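Local coordinates for protein YibA (PDB 1OYZ) that is of unknown cellular role but folds as an all-helical HEAT-repeat protein and may have oxidoreductase activity, at residues 100-104 against 105-109; 220-223 against 224-227. All coordinates share one frame; numbering follows the deposited sequence.

Contact 1 (100-104 against 105-109)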
loop_
_atom_site.group_PDB
_atom_site.type_symbol
_atom_site.label_atom_id
_atom_site.label_comp_id
_atom_site.label_asym_id
_atom_site.label_seq_id
_atom_site.Cartn_x
_atom_site.Cartn_y
_atom_site.Cartn_z
ATOM N N LEU A 100 -13.340 -6.129 11.680
ATOM C CA LEU A 100 -13.597 -7.557 11.703
ATOM C C LEU A 100 -15.063 -7.989 11.559
ATOM O O LEU A 100 -15.337 -9.041 10.968
ATOM C CB LEU A 100 -13.017 -8.145 12.996
ATOM C CG LEU A 100 -11.505 -7.964 13.232
ATOM C CD1 LEU A 100 -11.187 -8.204 14.675
ATOM C CD2 LEU A 100 -10.695 -8.903 12.337
ATOM N N ASN A 101 -15.985 -7.158 12.058
ATOM C CA ASN A 101 -17.411 -7.472 12.079
ATOM C C ASN A 101 -18.390 -6.607 11.322
ATOM O O ASN A 101 -19.583 -6.948 11.296
ATOM C CB ASN A 101 -17.888 -7.522 13.524
ATOM C CG ASN A 101 -17.050 -8.442 14.362
ATOM O OD1 ASN A 101 -16.959 -9.637 14.085
ATOM N ND2 ASN A 101 -16.402 -7.893 15.379
ATOM N N ASP A 102 -17.956 -5.506 10.703
ATOM C CA ASP A 102 -18.960 -4.708 10.013
ATOM C C ASP A 102 -19.517 -5.436 8.811
ATOM O O ASP A 102 -18.777 -6.026 8.018
ATOM C CB ASP A 102 -18.431 -3.339 9.570
ATOM C CG ASP A 102 -19.542 -2.322 9.429
ATOM O OD1 ASP A 102 -20.249 -2.322 8.394
ATOM O OD2 ASP A 102 -19.737 -1.530 10.375
ATOM N N LYS A 103 -20.832 -5.377 8.680
ATOM C CA LYS A 103 -21.505 -6.018 7.574
ATOM C C LYS A 103 -21.181 -5.417 6.219
ATOM O O LYS A 103 -21.500 -6.011 5.199
ATOM C CB LYS A 103 -23.017 -6.000 7.792
ATOM C CG LYS A 103 -23.508 -6.991 8.849
ATOM C CD LYS A 103 -24.918 -7.504 8.475
ATOM C CE LYS A 103 -25.423 -8.624 9.402
ATOM N NZ LYS A 103 -26.703 -9.227 8.921
ATOM N N SER A 104 -20.563 -4.244 6.186
ATOM C CA SER A 104 -20.222 -3.641 4.904
ATOM C C SER A 104 -18.724 -3.824 4.648
ATOM O O SER A 104 -17.901 -3.453 5.474
ATOM C CB SER A 104 -20.577 -2.149 4.899
ATOM O OG SER A 104 -19.750 -1.438 3.989
ATOM N N ALA A 105 -18.376 -4.402 3.504
ATOM C CA ALA A 105 -16.987 -4.610 3.194
ATOM C C ALA A 105 -16.307 -3.231 3.074
ATOM O O ALA A 105 -15.139 -3.071 3.462
ATOM C CB ALA A 105 -16.845 -5.438 1.895
ATOM N N CYS A 106 -17.028 -2.228 2.567
ATOM C CA CYS A 106 -16.454 -0.880 2.458
ATOM C C CYS A 106 -16.005 -0.419 3.823
ATOM O O CYS A 106 -14.856 0.006 4.006
ATOM C CB CYS A 106 -17.469 0.112 1.898
ATOM S SG CYS A 106 -17.749 -0.184 0.179
ATOM N N VAL A 107 -16.913 -0.508 4.793
ATOM C CA VAL A 107 -16.577 -0.127 6.147
ATOM C C VAL A 107 -15.374 -0.898 6.679
ATOM O O VAL A 107 -14.454 -0.295 7.244
ATOM C CB VAL A 107 -17.780 -0.323 7.130
ATOM C CG1 VAL A 107 -17.360 -0.002 8.555
ATOM C CG2 VAL A 107 -18.942 0.580 6.724
ATOM N N ARG A 108 -15.354 -2.221 6.478
ATOM C CA ARG A 108 -14.262 -3.040 6.990
ATOM C C ARG A 108 -12.924 -2.561 6.449
ATOM O O ARG A 108 -11.985 -2.393 7.216
ATOM C CB ARG A 108 -14.503 -4.536 6.669
ATOM C CG ARG A 108 -15.697 -5.161 7.420
ATOM C CD ARG A 108 -15.639 -6.712 7.507
ATOM N NE ARG A 108 -15.537 -7.370 6.197
ATOM C CZ ARG A 108 -16.536 -7.449 5.318
ATOM N NH1 ARG A 108 -17.719 -6.918 5.610
ATOM N NH2 ARG A 108 -16.347 -8.046 4.137
ATOM N N ALA A 109 -12.862 -2.317 5.137
ATOM C CA ALA A 109 -11.648 -1.833 4.469
ATOM C C ALA A 109 -11.150 -0.501 5.081
ATOM O O ALA A 109 -9.987 -0.405 5.487
ATOM C CB ALA A 109 -11.905 -1.668 2.945
#
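Asp102, Ser104, Val107 and Arg108 join the end of helix 88-101 to the first turn of helix 105-121, the short turn between two consecutive helices of the HEAT-like solenoid, made by an Asx turn and a serine N-cap. Three hydrogen bonds cross the junction. In the capping bond Val107 N donates to Ser104 OG over 3.1 Å, almost straight at 175°. Ser104 reaches that N-H because its OG lies anti to its own backbone N (chi1 153°), beside the carbonyl carbon, which brings it to the amide of Val107. Arg108 N bonds Ser104 O at 3.0 Å, the first regular helical bond. The third comes from a side chain: Arg108 NH1 meets Asp102 O at 2.8 Å, lying in the carbonyl plane while the oxygen sits at the guanidinium edge, near its plane. A bend at chi3 (-56°) folds the arginine back for this, and Ala105 CA lies against one face of the guanidinium, displaced toward its rim. With an alanine at Arg108, Asp102 O is likely to lose this donor and Asp139, which forms a salt bridge with Arg108 NE, its charged mate.

Within the turn, Asp102 OD1 accepts from Ser104 N at 2.9 Å through its anti lone pair, closing the Asx turn; Asp102 OD2 faces Arg71 of helix 68-80 in a salt bridge. The buried carboxylate thus has partners on both oxygens, which probably helps it stay ionised.

Van der Waals contact comes from the methyls of Val107, which pack against the polar groups of Asp102 and Ser104; the Val107 and Asp102 side chains cross at about a right angle. Val107 CG1, anti to the backbone N, lies 3.3 Å from Asp102 CG, and Val107 CG2 stands 3.5 Å from Ser104 OG.

Contact 2 (220-223 against 224-227)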
loop_
_atom_site.group_PDB
_atom_site.type_symbol
_atom_site.label_atom_id
_atom_site.label_comp_id
_atom_site.label_asym_id
_atom_site.label_seq_id
_atom_site.Cartn_x
_atom_site.Cartn_y
_atom_site.Cartn_z
ATOM N N LYS A 220 19.578 -12.406 -5.824
ATOM C CA LYS A 220 20.599 -13.129 -6.597
ATOM C C LYS A 220 20.133 -14.527 -7.078
ATOM O O LYS A 220 20.927 -15.461 -7.180
ATOM C CB LYS A 220 21.853 -13.308 -5.733
ATOM C CG LYS A 220 22.296 -12.042 -4.983
ATOM C CD LYS A 220 23.308 -11.233 -5.795
ATOM C CE LYS A 220 23.588 -9.852 -5.180
ATOM N NZ LYS A 220 22.407 -8.931 -5.315
ATOM N N ASP A 221 18.851 -14.663 -7.362
ATOM C CA ASP A 221 18.283 -15.930 -7.794
ATOM C C ASP A 221 18.295 -15.986 -9.328
ATOM O O ASP A 221 17.537 -15.287 -9.999
ATOM C CB ASP A 221 16.866 -16.029 -7.216
ATOM C CG ASP A 221 16.250 -17.410 -7.361
ATOM O OD1 ASP A 221 15.552 -17.831 -6.402
ATOM O OD2 ASP A 221 16.437 -18.044 -8.421
ATOM N N LYS A 222 19.160 -16.834 -9.867
ATOM C CA LYS A 222 19.313 -16.946 -11.304
ATOM C C LYS A 222 18.110 -17.411 -12.089
ATOM O O LYS A 222 18.109 -17.343 -13.311
ATOM C CB LYS A 222 20.566 -17.775 -11.597
ATOM C CG LYS A 222 21.805 -16.941 -11.272
ATOM C CD LYS A 222 23.057 -17.747 -10.919
ATOM C CE LYS A 222 24.261 -16.819 -10.813
ATOM N NZ LYS A 222 25.459 -17.552 -10.396
ATOM N N ARG A 223 17.054 -17.851 -11.417
ATOM C CA ARG A 223 15.895 -18.229 -12.206
ATOM C C ARG A 223 15.258 -16.998 -12.888
ATOM O O ARG A 223 14.377 -17.144 -13.738
ATOM C CB ARG A 223 14.875 -18.992 -11.357
ATOM C CG ARG A 223 15.379 -20.397 -10.994
ATOM C CD ARG A 223 15.534 -20.552 -9.510
ATOM N NE ARG A 223 14.239 -20.628 -8.853
ATOM C CZ ARG A 223 14.045 -20.473 -7.547
ATOM N NH1 ARG A 223 15.068 -20.221 -6.741
ATOM N NH2 ARG A 223 12.831 -20.599 -7.039
ATOM N N VAL A 224 15.711 -15.785 -12.572
ATOM C CA VAL A 224 15.110 -14.619 -13.249
ATOM C C VAL A 224 15.810 -14.335 -14.594
ATOM O O VAL A 224 15.282 -13.641 -15.441
ATOM C CB VAL A 224 15.173 -13.328 -12.336
ATOM C CG1 VAL A 224 16.575 -12.680 -12.399
ATOM C CG2 VAL A 224 14.081 -12.319 -12.737
ATOM N N LEU A 225 17.005 -14.879 -14.785
ATOM C CA LEU A 225 17.779 -14.624 -16.005
ATOM C C LEU A 225 17.061 -14.569 -17.342
ATOM O O LEU A 225 17.180 -13.596 -18.107
ATOM C CB LEU A 225 18.906 -15.640 -16.148
ATOM C CG LEU A 225 20.279 -15.198 -15.663
ATOM C CD1 LEU A 225 20.631 -13.833 -16.237
ATOM C CD2 LEU A 225 20.259 -15.149 -14.146
ATOM N N SER A 226 16.334 -15.626 -17.652
ATOM C CA SER A 226 15.653 -15.664 -18.940
ATOM C C SER A 226 14.707 -14.473 -19.184
ATOM O O SER A 226 14.769 -13.821 -20.222
ATOM C CB SER A 226 14.885 -16.980 -19.070
ATOM O OG SER A 226 14.557 -17.205 -20.428
ATOM N N VAL A 227 13.838 -14.185 -18.226
ATOM C CA VAL A 227 12.900 -13.077 -18.407
ATOM C C VAL A 227 13.669 -11.765 -18.400
ATOM O O VAL A 227 13.397 -10.858 -19.178
ATOM C CB VAL A 227 11.804 -13.085 -17.293
ATOM C CG1 VAL A 227 12.466 -13.317 -15.950
ATOM C CG2 VAL A 227 11.040 -11.757 -17.271
HETATM O O HOH W 1 13.521 -16.263 -16.111
HETATM O O HOH W 2 16.234 -18.288 -16.243
#
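Leu225 lies alongside Lys222 at the entry to helix 225-232, and the tight part of the contact is the turn that carries them, with bonds from residue i+3 back to i, linking consecutive helices of a HEAT-like solenoid. Val224 N donates to Asp221 O (3.2 Å), and Leu225 N to Lys222 O (3.1 Å), although the second donor stands well above the carbonyl plane, 58° out of it. Leu225 CD2 lies 3.2 Å from Lys222 O and also packs 3.7 Å from Lys222 CB, the two side chains pointing the same way. Val224 puts CG1 between its backbone N and carbonyl carbon (chi1 80°), which places that methyl 3.7 Å from Asp221 O. The buried Asp221 forms an Asx turn with Arg223 N, though the position of its OD2 is less certain. Its OD1 forms a salt bridge with Arg223 NH1, modelled so close that the exact geometry is doubtful; Arg223 NH2 has a further salt-bridge partner in Asp195.

The other side is looser and watered. Arg223 O accepts a hydrogen bond from a water at 2.7 Å, and the same water accepts from Val227 N at 3.0 Å, bridging the turn to the helix. A second water receives Ser226 N and reaches Arg223 O through a weak bond.

Preceding this turn, Lys220, with positive phi, leaves helical geometry after helix 206-218 in a Schellman motif. Val224 then packs on Leu216 and Ser217 of that helix and, together with Leu225, on Leu248 of helix 239-248, while Arg223 touches Val198 of helix 191-200.

Contact 1 and contact 2 both join successive helices of the solenoid, but they lie on opposite sides of the chain's centre, about 41 Å between centres, and share no helix. Both are partly buried; the centre of contact 1 is about 19 Å from the chain's centre, that of contact 2 about 26 Å. Each has an Asx turn before a helix, less surely placed in contact 2. Their chemistry then diverges. At 100-109 a serine hydroxyl caps the helix and an arginine from the following turn reaches back to a backbone carbonyl. At 220-227 the direct bonds across the junction are all backbone, the arginine pairs with the aspartate of its own segment, and waters bridge a carbonyl to helix amides.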